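Local coordinates for CS6 fimbrial subunit B, CS6 fimbrial subunit A (Escherichia coli, PDB 4B9G), which probably serves as a structural pilin of the CS6 colonization factor in enterotoxigenic bacteria, assembling into adhesive surface structures by donor-strand complementation, at residues Q37-E42 with M80-R85; V21-V26 with F154-T159; V52-T57 with L134-Y139. One frame throughout, in Å; residues are numbered along the deposited sequence.

Contact 1 (Q37-E42 with M80-R85); sequences QLYTVE and MNYYIR
Two tyrosines set tip to tip, their rings nearly upright to one another, carry the meeting of Gln37-Glu42 with Met80-Arg85. Tyr39 turns an edge toward the face of Tyr82 in an offset edge-to-face (T-shaped) pair: the planes make 73° and the ring centroids lie 5.4 Å apart. The closest carbons bear this out, Tyr39 CE2 standing 3.8 Å from Tyr82 CZ. Both side chains take the crowded first torsion, CG between backbone N and carbonyl carbon (chi1 66° in Tyr39, 72° in Tyr82), and it is from these positions that the phenol ends converge. Tyr39 OH and Tyr82 OH are 2.8 Å apart: one hydrogen bond joins the two hydroxyls at the buried ring tips, and either could be the donor. The Tyr82 oxygen lies near the plane of the Tyr39 ring, at its edge. Strands 37-44 and 79-88 are not paired with each other here: the nearest alpha carbons, of Leu38 and Tyr82, are 8.1 Å apart, and side chains span the interval, as in the interior of an immunoglobulin-like beta sandwich. Val156, on the CssA donor strand fused to CssB in this construct, packs on the Tyr39 ring and comes near the Tyr82 hydroxyl. Leu38, at the corner where the chain turns, directs its CB toward Met80-Arg85, with CG anti to the carbonyl carbon. Its CD1 then reaches 3.9 Å from Tyr82 CB and 4.2 Å from Met80 CB, crossing the tyrosine side chain obliquely. Ile84 brings its terminal CD1 to 3.9 Å from Tyr39 OH. At the margin Gln37 CD comes no nearer than 4.5 Å to Arg85 NH2; the Arg85 NE is in a salt bridge with Asp87 OD1.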
loop_
_atom_site.group_PDB
_atom_site.type_symbol
_atom_site.label_atom_id
_atom_site.label_comp_id
_atom_site.label_asym_id
_atom_site.label_seq_id
_atom_site.Cartn_x
_atom_site.Cartn_y
_atom_site.Cartn_z
ATOM N N GLN A 37 6.816 7.607 6.143
ATOM C CA GLN A 37 6.629 6.674 5.059
ATOM C C GLN A 37 7.342 5.366 5.362
ATOM O O GLN A 37 8.553 5.327 5.607
ATOM C CB GLN A 37 7.172 7.249 3.747
ATOM C CG GLN A 37 6.467 8.493 3.273
ATOM C CD GLN A 37 7.175 9.102 2.088
ATOM O OE1 GLN A 37 7.241 8.508 1.022
ATOM N NE2 GLN A 37 7.741 10.276 2.278
ATOM N N LEU A 38 6.606 4.255 5.317
ATOM C CA LEU A 38 7.159 2.927 5.595
ATOM C C LEU A 38 7.683 2.240 4.331
ATOM O O LEU A 38 8.674 1.493 4.395
ATOM C CB LEU A 38 6.122 2.063 6.274
ATOM C CG LEU A 38 5.559 2.621 7.583
ATOM C CD1 LEU A 38 4.527 1.649 8.180
ATOM C CD2 LEU A 38 6.658 2.948 8.593
ATOM N N TYR A 39 7.004 2.461 3.215
ATOM C CA TYR A 39 7.422 2.002 1.899
ATOM C C TYR A 39 6.706 2.871 0.873
ATOM O O TYR A 39 5.729 3.557 1.208
ATOM C CB TYR A 39 7.170 0.500 1.689
ATOM C CG TYR A 39 5.730 0.033 1.646
ATOM C CD1 TYR A 39 4.987 0.114 0.481
ATOM C CD2 TYR A 39 5.125 -0.525 2.763
ATOM C CE1 TYR A 39 3.678 -0.372 0.420
ATOM C CE2 TYR A 39 3.815 -1.007 2.722
ATOM C CZ TYR A 39 3.098 -0.942 1.540
ATOM O OH TYR A 39 1.817 -1.427 1.427
ATOM N N THR A 40 7.177 2.826 -0.363
ATOM C CA THR A 40 6.489 3.515 -1.455
ATOM C C THR A 40 6.221 2.501 -2.576
ATOM O O THR A 40 6.787 1.383 -2.611
ATOM C CB THR A 40 7.260 4.706 -1.896
ATOM O OG1 THR A 40 7.342 5.763 -0.951
ATOM C CG2 THR A 40 8.442 4.387 -2.544
ATOM N N VAL A 41 5.318 2.890 -3.460
ATOM C CA VAL A 41 4.847 2.069 -4.569
ATOM C C VAL A 41 4.897 2.932 -5.826
ATOM O O VAL A 41 4.429 4.087 -5.810
ATOM C CB VAL A 41 3.389 1.618 -4.346
ATOM C CG1 VAL A 41 2.927 0.691 -5.475
ATOM C CG2 VAL A 41 3.226 0.963 -2.978
ATOM N N GLU A 42 5.447 2.391 -6.911
ATOM C CA GLU A 42 5.480 3.088 -8.200
ATOM C C GLU A 42 4.904 2.170 -9.257
ATOM O O GLU A 42 5.192 0.971 -9.270
ATOM C CB GLU A 42 6.905 3.544 -8.553
ATOM C CG GLU A 42 7.524 4.398 -7.434
ATOM C CD GLU A 42 8.739 5.218 -7.842
ATOM O OE1 GLU A 42 9.329 4.967 -8.902
ATOM O OE2 GLU A 42 9.126 6.117 -7.079
ATOM N N MET A 80 3.053 -2.548 12.882
ATOM C CA MET A 80 2.872 -1.152 12.497
ATOM C C MET A 80 1.607 -1.034 11.662
ATOM O O MET A 80 1.444 -1.756 10.682
ATOM C CB MET A 80 4.070 -0.686 11.668
ATOM C CG MET A 80 5.401 -0.811 12.389
ATOM S SD MET A 80 6.728 -0.313 11.290
ATOM C CE MET A 80 8.155 -0.502 12.366
ATOM N N ASN A 81 0.747 -0.089 12.024
ATOM C CA ASN A 81 -0.442 0.235 11.261
ATOM C C ASN A 81 -0.158 1.333 10.235
ATOM O O ASN A 81 0.606 2.261 10.517
ATOM C CB ASN A 81 -1.537 0.750 12.192
ATOM C CG ASN A 81 -1.991 -0.269 13.197
ATOM O OD1 ASN A 81 -2.045 -1.448 12.914
ATOM N ND2 ASN A 81 -2.326 0.196 14.389
ATOM N N TYR A 82 -0.795 1.262 9.064
ATOM C CA TYR A 82 -0.563 2.266 8.036
ATOM C C TYR A 82 -1.737 2.347 7.070
ATOM O O TYR A 82 -2.538 1.423 6.984
ATOM C CB TYR A 82 0.728 1.977 7.253
ATOM C CG TYR A 82 0.640 0.793 6.322
ATOM C CD1 TYR A 82 0.858 -0.508 6.765
ATOM C CD2 TYR A 82 0.345 0.977 4.976
ATOM C CE1 TYR A 82 0.785 -1.582 5.896
ATOM C CE2 TYR A 82 0.289 -0.091 4.094
ATOM C CZ TYR A 82 0.512 -1.367 4.554
ATOM O OH TYR A 82 0.493 -2.417 3.646
ATOM N N TYR A 83 -1.788 3.439 6.306
ATOM C CA TYR A 83 -2.713 3.561 5.188
ATOM C C TYR A 83 -1.940 3.987 3.932
ATOM O O TYR A 83 -0.797 4.470 4.008
ATOM C CB TYR A 83 -3.841 4.569 5.465
ATOM C CG TYR A 83 -3.394 5.983 5.648
ATOM C CD1 TYR A 83 -3.259 6.842 4.569
ATOM C CD2 TYR A 83 -3.081 6.453 6.923
ATOM C CE1 TYR A 83 -2.840 8.155 4.774
ATOM C CE2 TYR A 83 -2.670 7.747 7.133
ATOM C CZ TYR A 83 -2.546 8.593 6.063
ATOM O OH TYR A 83 -2.165 9.901 6.250
ATOM N N ILE A 84 -2.572 3.830 2.774
ATOM C CA ILE A 84 -1.979 4.206 1.491
ATOM C C ILE A 84 -2.444 5.606 1.051
ATOM O O ILE A 84 -3.654 5.886 0.989
ATOM C CB ILE A 84 -2.362 3.162 0.395
ATOM C CG1 ILE A 84 -1.722 1.807 0.722
ATOM C CG2 ILE A 84 -1.988 3.661 -1.000
ATOM C CD1 ILE A 84 -0.213 1.714 0.510
ATOM N N ARG A 85 -1.482 6.470 0.734
ATOM C CA ARG A 85 -1.698 7.821 0.219
ATOM C C ARG A 85 -1.187 7.873 -1.229
ATOM O O ARG A 85 -0.087 7.372 -1.515
ATOM C CB ARG A 85 -0.911 8.820 1.077
ATOM C CG ARG A 85 -1.146 10.268 0.713
ATOM C CD ARG A 85 -0.365 11.233 1.599
ATOM N NE ARG A 85 1.059 11.184 1.288
ATOM C CZ ARG A 85 2.046 11.404 2.156
ATOM N NH1 ARG A 85 1.808 11.700 3.422
ATOM N NH2 ARG A 85 3.293 11.299 1.741
#

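Contact 2 (V21-V26 with F154-T159); sequences VRIIPV and FPVSTT
Ile23 of the CssB part points at the CssA donor strand, fused to CssB in this construct, and its branches show how Val21-Val26 and Phe154-Thr159 fit together. From a CB directed at the donor strand, CG1 lies anti to the carbonyl carbon and CG2 anti to the backbone N. CG1 passes the backbone 3.9 Å from Pro155 O. CG2 rests 3.9 Å from Val156 CG1, and a chi2 of -62° turns the tip, CD1, back onto that same Val156 CG1, also at 3.9 Å; the valine methyl is thus gripped by both arms of the isoleucine. Toward the start of the strand, Val21 CG1 sits over a face of the Phe154 ring, 4.1 Å from its centroid, a CH-pi contact. At the other end the packing becomes polar. Thr158 OG1, anti to its own backbone N, donates to Val26 O at 2.7 Å, approaching from above the carbonyl plane by 26°. Thr159 N adds a weak bond to the same Val26 O, long at 3.4 Å though fairly straight, so this carbonyl receives two donors. By contrast Ser157 O is buried next to Pro25, 3.2 Å from Pro25 CB, and has no hydrogen-bonding partner in the model. The segment axes run nearly parallel, 15° apart, and approach to 6.5 Å; between the two segments the weak Thr159 bond is the one backbone link. This parallel placement is consistent with donor-strand complementation, in which a strand from another subunit completes an immunoglobulin-like pilin. Strand 145-160 is flanked on one side by strand 21-28 and bonds antiparallel to strand 128-142 on the other, while strand 21-28 continues the sheet into strand 37-44 through backbone bonds such as that of Ile24 with Thr40.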
loop_
_atom_site.group_PDB
_atom_site.type_symbol
_atom_site.label_atom_id
_atom_site.label_comp_id
_atom_site.label_asym_id
_atom_site.label_seq_id
_atom_site.Cartn_x
_atom_site.Cartn_y
_atom_site.Cartn_z
ATOM N N VAL A 21 4.300 -2.756 -11.454
ATOM C CA VAL A 21 4.401 -2.261 -10.100
ATOM C C VAL A 21 5.731 -2.592 -9.462
ATOM O O VAL A 21 6.235 -3.705 -9.597
ATOM C CB VAL A 21 3.265 -2.844 -9.228
ATOM C CG1 VAL A 21 3.289 -2.349 -7.868
ATOM C CG2 VAL A 21 1.956 -2.675 -9.847
ATOM N N ARG A 22 6.305 -1.628 -8.729
ATOM C CA ARG A 22 7.467 -1.866 -7.893
ATOM C C ARG A 22 7.203 -1.306 -6.483
ATOM O O ARG A 22 6.542 -0.277 -6.307
ATOM C CB ARG A 22 8.703 -1.185 -8.521
ATOM C CG ARG A 22 9.897 -0.943 -7.690
ATOM C CD ARG A 22 11.000 -0.482 -8.593
ATOM N NE ARG A 22 11.254 0.954 -8.753
ATOM C CZ ARG A 22 12.217 1.618 -8.122
ATOM N NH1 ARG A 22 12.963 1.037 -7.190
ATOM N NH2 ARG A 22 12.442 2.884 -8.447
ATOM N N ILE A 23 7.774 -1.977 -5.486
ATOM C CA ILE A 23 7.724 -1.604 -4.079
ATOM C C ILE A 23 9.130 -1.183 -3.635
ATOM O O ILE A 23 10.126 -1.839 -3.988
ATOM C CB ILE A 23 7.310 -2.796 -3.214
ATOM C CG1 ILE A 23 6.042 -3.475 -3.749
ATOM C CG2 ILE A 23 7.227 -2.362 -1.739
ATOM C CD1 ILE A 23 4.812 -2.605 -3.764
ATOM N N ILE A 24 9.205 -0.092 -2.871
ATOM C CA ILE A 24 10.471 0.443 -2.364
ATOM C C ILE A 24 10.375 0.585 -0.839
ATOM O O ILE A 24 9.750 1.520 -0.332
ATOM C CB ILE A 24 10.825 1.821 -2.983
ATOM C CG1 ILE A 24 10.628 1.832 -4.501
ATOM C CG2 ILE A 24 12.254 2.192 -2.611
ATOM C CD1 ILE A 24 10.910 3.173 -5.162
ATOM N N PRO A 25 10.946 -0.365 -0.072
ATOM C CA PRO A 25 10.934 -0.229 1.398
ATOM C C PRO A 25 11.712 0.984 1.873
ATOM O O PRO A 25 12.697 1.362 1.240
ATOM C CB PRO A 25 11.611 -1.525 1.880
ATOM C CG PRO A 25 11.350 -2.492 0.737
ATOM C CD PRO A 25 11.507 -1.665 -0.497
ATOM N N VAL A 26 11.280 1.551 2.999
ATOM C CA VAL A 26 12.042 2.561 3.718
ATOM C C VAL A 26 12.671 1.890 4.932
ATOM O O VAL A 26 12.050 1.068 5.625
ATOM C CB VAL A 26 11.170 3.767 4.134
ATOM C CG1 VAL A 26 11.983 4.820 4.886
ATOM C CG2 VAL A 26 10.516 4.399 2.901
ATOM N N PHE A 154 1.259 -8.099 -3.486
ATOM C CA PHE A 154 2.706 -7.885 -3.489
ATOM C C PHE A 154 3.275 -7.927 -2.073
ATOM O O PHE A 154 2.785 -7.213 -1.189
ATOM C CB PHE A 154 3.048 -6.513 -4.091
ATOM C CG PHE A 154 2.858 -6.425 -5.576
ATOM C CD1 PHE A 154 3.887 -6.753 -6.459
ATOM C CD2 PHE A 154 1.658 -5.985 -6.097
ATOM C CE1 PHE A 154 3.704 -6.653 -7.829
ATOM C CE2 PHE A 154 1.474 -5.902 -7.480
ATOM C CZ PHE A 154 2.498 -6.224 -8.339
ATOM N N PRO A 155 4.365 -8.682 -1.855
ATOM C CA PRO A 155 5.075 -8.539 -0.571
ATOM C C PRO A 155 5.650 -7.136 -0.397
ATOM O O PRO A 155 6.244 -6.591 -1.337
ATOM C CB PRO A 155 6.180 -9.599 -0.663
ATOM C CG PRO A 155 5.665 -10.609 -1.657
ATOM C CD PRO A 155 4.919 -9.775 -2.673
ATOM N N VAL A 156 5.463 -6.584 0.805
ATOM C CA VAL A 156 5.937 -5.256 1.159
ATOM C C VAL A 156 6.624 -5.325 2.529
ATOM O O VAL A 156 6.323 -6.218 3.331
ATOM C CB VAL A 156 4.761 -4.229 1.167
ATOM C CG1 VAL A 156 4.149 -4.097 -0.204
ATOM C CG2 VAL A 156 3.710 -4.589 2.194
ATOM N N SER A 157 7.506 -4.365 2.803
ATOM C CA SER A 157 8.214 -4.337 4.081
ATOM C C SER A 157 8.759 -2.963 4.398
ATOM O O SER A 157 8.866 -2.087 3.526
ATOM C CB SER A 157 9.378 -5.343 4.094
ATOM O OG SER A 157 10.420 -4.945 3.225
ATOM N N THR A 158 9.104 -2.815 5.672
ATOM C CA THR A 158 9.943 -1.745 6.181
ATOM C C THR A 158 10.914 -2.419 7.163
ATOM O O THR A 158 10.704 -3.567 7.581
ATOM C CB THR A 158 9.085 -0.642 6.859
ATOM O OG1 THR A 158 9.878 0.497 7.211
ATOM C CG2 THR A 158 8.413 -1.137 8.116
ATOM N N THR A 159 11.978 -1.715 7.533
ATOM C CA THR A 159 12.947 -2.273 8.465
ATOM C C THR A 159 13.330 -1.229 9.518
ATOM O O THR A 159 13.297 -0.000 9.281
ATOM C CB THR A 159 14.169 -2.725 7.735
ATOM O OG1 THR A 159 13.990 -3.828 6.849
ATOM C CG2 THR A 159 15.055 -1.702 7.393
#

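Contact 3 (V52-T57 with L134-Y139); sequences VKIVPT and LTVSFY
Backbone hydrogen bonds define the pairing of Val52-Thr57 with Leu134-Tyr139, two strands of the CssB part whose short axes are antiparallel at 169°. Lys53 N gives to Ser137 O at 3.0 Å and Ser137 N returns to Lys53 O at 2.9 Å, both donors lying in the acceptor's carbonyl plane. Val55 and Thr135 repeat this exchange: Val55 N to Thr135 O is straight (166°), whereas Thr135 N to Val55 O is more bent (145°). At the intervening non-hydrogen-bonded pairs, CA-H...O contacts such as Ile54 CA to Thr135 O, 3.3 Å, fill in. Apolar packing occupies the face bearing Val52, Ile54, Leu134 and Phe138. Leu134, CG anti to its backbone N, crosses Ile54 obliquely and brings CD1 within 4.0 Å of Ile54 CG1; Val52 CG2 lies alongside Phe138 CD1 at 3.9 Å. On the opposite face Lys53, fully extended, passes the rim of the Tyr139 ring, its CD 3.6 Å from Tyr139 OH. Among the polar groups there, Thr135 OG1 bonds to Asn153 and Ser137 OG to Thr151, both on the fused CssA donor strand. Backbone bonds of Leu134 with Phe154 and Val136 with Lys152 place strand 128-142 between strand 51-56 and strand 145-160, while strand 51-56 pairs along its other edge with the short strand 101-102.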
loop_
_atom_site.group_PDB
_atom_site.type_symbol
_atom_site.label_atom_id
_atom_site.label_comp_id
_atom_site.label_asym_id
_atom_site.label_seq_id
_atom_site.Cartn_x
_atom_site.Cartn_y
_atom_site.Cartn_z
ATOM N N VAL A 52 -7.710 1.357 -10.988
ATOM C CA VAL A 52 -6.813 0.681 -10.066
ATOM C C VAL A 52 -7.411 0.659 -8.667
ATOM O O VAL A 52 -7.958 1.652 -8.219
ATOM C CB VAL A 52 -5.433 1.407 -10.014
ATOM C CG1 VAL A 52 -4.554 0.881 -8.876
ATOM C CG2 VAL A 52 -4.732 1.282 -11.366
ATOM N N LYS A 53 -7.274 -0.421 -7.943
ATOM C CA LYS A 53 -7.448 -0.613 -6.520
ATOM C C LYS A 53 -6.091 -0.870 -5.898
ATOM O O LYS A 53 -5.318 -1.676 -6.423
ATOM C CB LYS A 53 -8.365 -1.766 -6.212
ATOM C CG LYS A 53 -8.640 -2.113 -4.829
ATOM C CD LYS A 53 -9.566 -3.258 -4.633
ATOM C CE LYS A 53 -9.938 -3.539 -3.273
ATOM N NZ LYS A 53 -10.789 -4.746 -3.250
ATOM N N ILE A 54 -5.818 -0.206 -4.779
ATOM C CA ILE A 54 -4.564 -0.406 -4.053
ATOM C C ILE A 54 -4.872 -0.324 -2.559
ATOM O O ILE A 54 -5.209 0.745 -2.048
ATOM C CB ILE A 54 -3.466 0.583 -4.537
ATOM C CG1 ILE A 54 -2.203 0.398 -3.709
ATOM C CG2 ILE A 54 -3.935 2.047 -4.545
ATOM C CD1 ILE A 54 -1.014 1.145 -4.246
ATOM N N VAL A 55 -4.817 -1.413 -1.852
ATOM C CA VAL A 55 -5.258 -1.598 -0.510
ATOM C C VAL A 55 -4.417 -2.649 0.235
ATOM O O VAL A 55 -4.134 -3.686 -0.328
ATOM C CB VAL A 55 -6.785 -1.919 -0.476
ATOM C CG1 VAL A 55 -7.026 -3.201 -1.040
ATOM C CG2 VAL A 55 -7.322 -1.931 0.850
ATOM N N PRO A 56 -3.986 -2.353 1.483
ATOM C CA PRO A 56 -3.293 -3.425 2.205
ATOM C C PRO A 56 -4.161 -4.665 2.295
ATOM O O PRO A 56 -5.376 -4.582 2.479
ATOM C CB PRO A 56 -3.069 -2.803 3.587
ATOM C CG PRO A 56 -3.076 -1.294 3.318
ATOM C CD PRO A 56 -4.125 -1.123 2.280
ATOM N N THR A 57 -3.560 -5.806 2.210
ATOM C CA THR A 57 -4.170 -7.057 2.451
ATOM C C THR A 57 -4.663 -7.143 3.876
ATOM O O THR A 57 -4.077 -6.620 4.806
ATOM C CB THR A 57 -3.207 -8.111 1.986
ATOM O OG1 THR A 57 -2.721 -7.680 0.682
ATOM C CG2 THR A 57 -3.867 -9.339 1.839
ATOM N N LEU A 134 0.360 -6.124 -0.048
ATOM C CA LEU A 134 -0.431 -5.034 -0.598
ATOM C C LEU A 134 -1.171 -5.573 -1.819
ATOM O O LEU A 134 -0.543 -6.076 -2.745
ATOM C CB LEU A 134 0.495 -3.903 -1.040
ATOM C CG LEU A 134 -0.194 -2.718 -1.700
ATOM C CD1 LEU A 134 -1.030 -1.899 -0.709
ATOM C CD2 LEU A 134 0.840 -1.858 -2.379
ATOM N N THR A 135 -2.496 -5.462 -1.825
ATOM C CA THR A 135 -3.301 -5.849 -2.973
ATOM C C THR A 135 -3.338 -4.697 -3.972
ATOM O O THR A 135 -3.720 -3.574 -3.638
ATOM C CB THR A 135 -4.743 -6.166 -2.578
ATOM O OG1 THR A 135 -4.754 -7.249 -1.632
ATOM C CG2 THR A 135 -5.586 -6.494 -3.810
ATOM N N VAL A 136 -2.940 -4.990 -5.215
ATOM C CA VAL A 136 -3.153 -4.084 -6.336
ATOM C C VAL A 136 -3.982 -4.837 -7.364
ATOM O O VAL A 136 -3.692 -5.992 -7.696
ATOM C CB VAL A 136 -1.829 -3.599 -6.974
ATOM C CG1 VAL A 136 -2.100 -2.634 -8.127
ATOM C CG2 VAL A 136 -0.907 -2.966 -5.927
ATOM N N SER A 137 -5.046 -4.195 -7.837
ATOM C CA SER A 137 -5.914 -4.771 -8.854
ATOM C C SER A 137 -6.118 -3.766 -9.984
ATOM O O SER A 137 -6.222 -2.560 -9.751
ATOM C CB SER A 137 -7.273 -5.170 -8.280
ATOM O OG SER A 137 -7.096 -6.042 -7.175
ATOM N N PHE A 138 -6.159 -4.293 -11.210
ATOM C CA PHE A 138 -6.394 -3.526 -12.425
ATOM C C PHE A 138 -7.759 -3.917 -13.005
ATOM O O PHE A 138 -8.129 -5.096 -13.000
ATOM C CB PHE A 138 -5.327 -3.837 -13.479
ATOM C CG PHE A 138 -3.938 -3.299 -13.177
ATOM C CD1 PHE A 138 -3.691 -2.355 -12.192
ATOM C CD2 PHE A 138 -2.872 -3.724 -13.948
ATOM C CE1 PHE A 138 -2.399 -1.853 -11.988
ATOM C CE2 PHE A 138 -1.600 -3.218 -13.763
ATOM C CZ PHE A 138 -1.363 -2.279 -12.783
ATOM N N TYR A 139 -8.474 -2.931 -13.547
ATOM C CA TYR A 139 -9.825 -3.101 -14.081
ATOM C C TYR A 139 -9.932 -2.492 -15.469
ATOM O O TYR A 139 -9.257 -1.502 -15.791
ATOM C CB TYR A 139 -10.870 -2.393 -13.202
ATOM C CG TYR A 139 -10.879 -2.896 -11.787
ATOM C CD1 TYR A 139 -9.951 -2.414 -10.865
ATOM C CD2 TYR A 139 -11.783 -3.864 -11.358
ATOM C CE1 TYR A 139 -9.915 -2.882 -9.575
ATOM C CE2 TYR A 139 -11.748 -4.337 -10.042
ATOM C CZ TYR A 139 -10.801 -3.840 -9.160
ATOM O OH TYR A 139 -10.727 -4.268 -7.853
#

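Following the chain from the N terminus, strand 21-28 opens contact 2, which closes at 154-159 of the fused CssA strand 145-160, a loop that exists as one chain only in this construct. Both other contacts fall within that span. Contact 1 starts at 37-42 and closes at 80-85; contact 3 starts at 52-57, before that closure, and ends at 134-139, so the two cross. Contact 1 joins strands across the sandwich interior, contact 3 pairs neighbours within a sheet, and contact 2 sets the donor strand beside the first strand. Leu134 links them, packing against Tyr39 and Ile84 of contact 1 and against Ile23 and Val156 of contact 2.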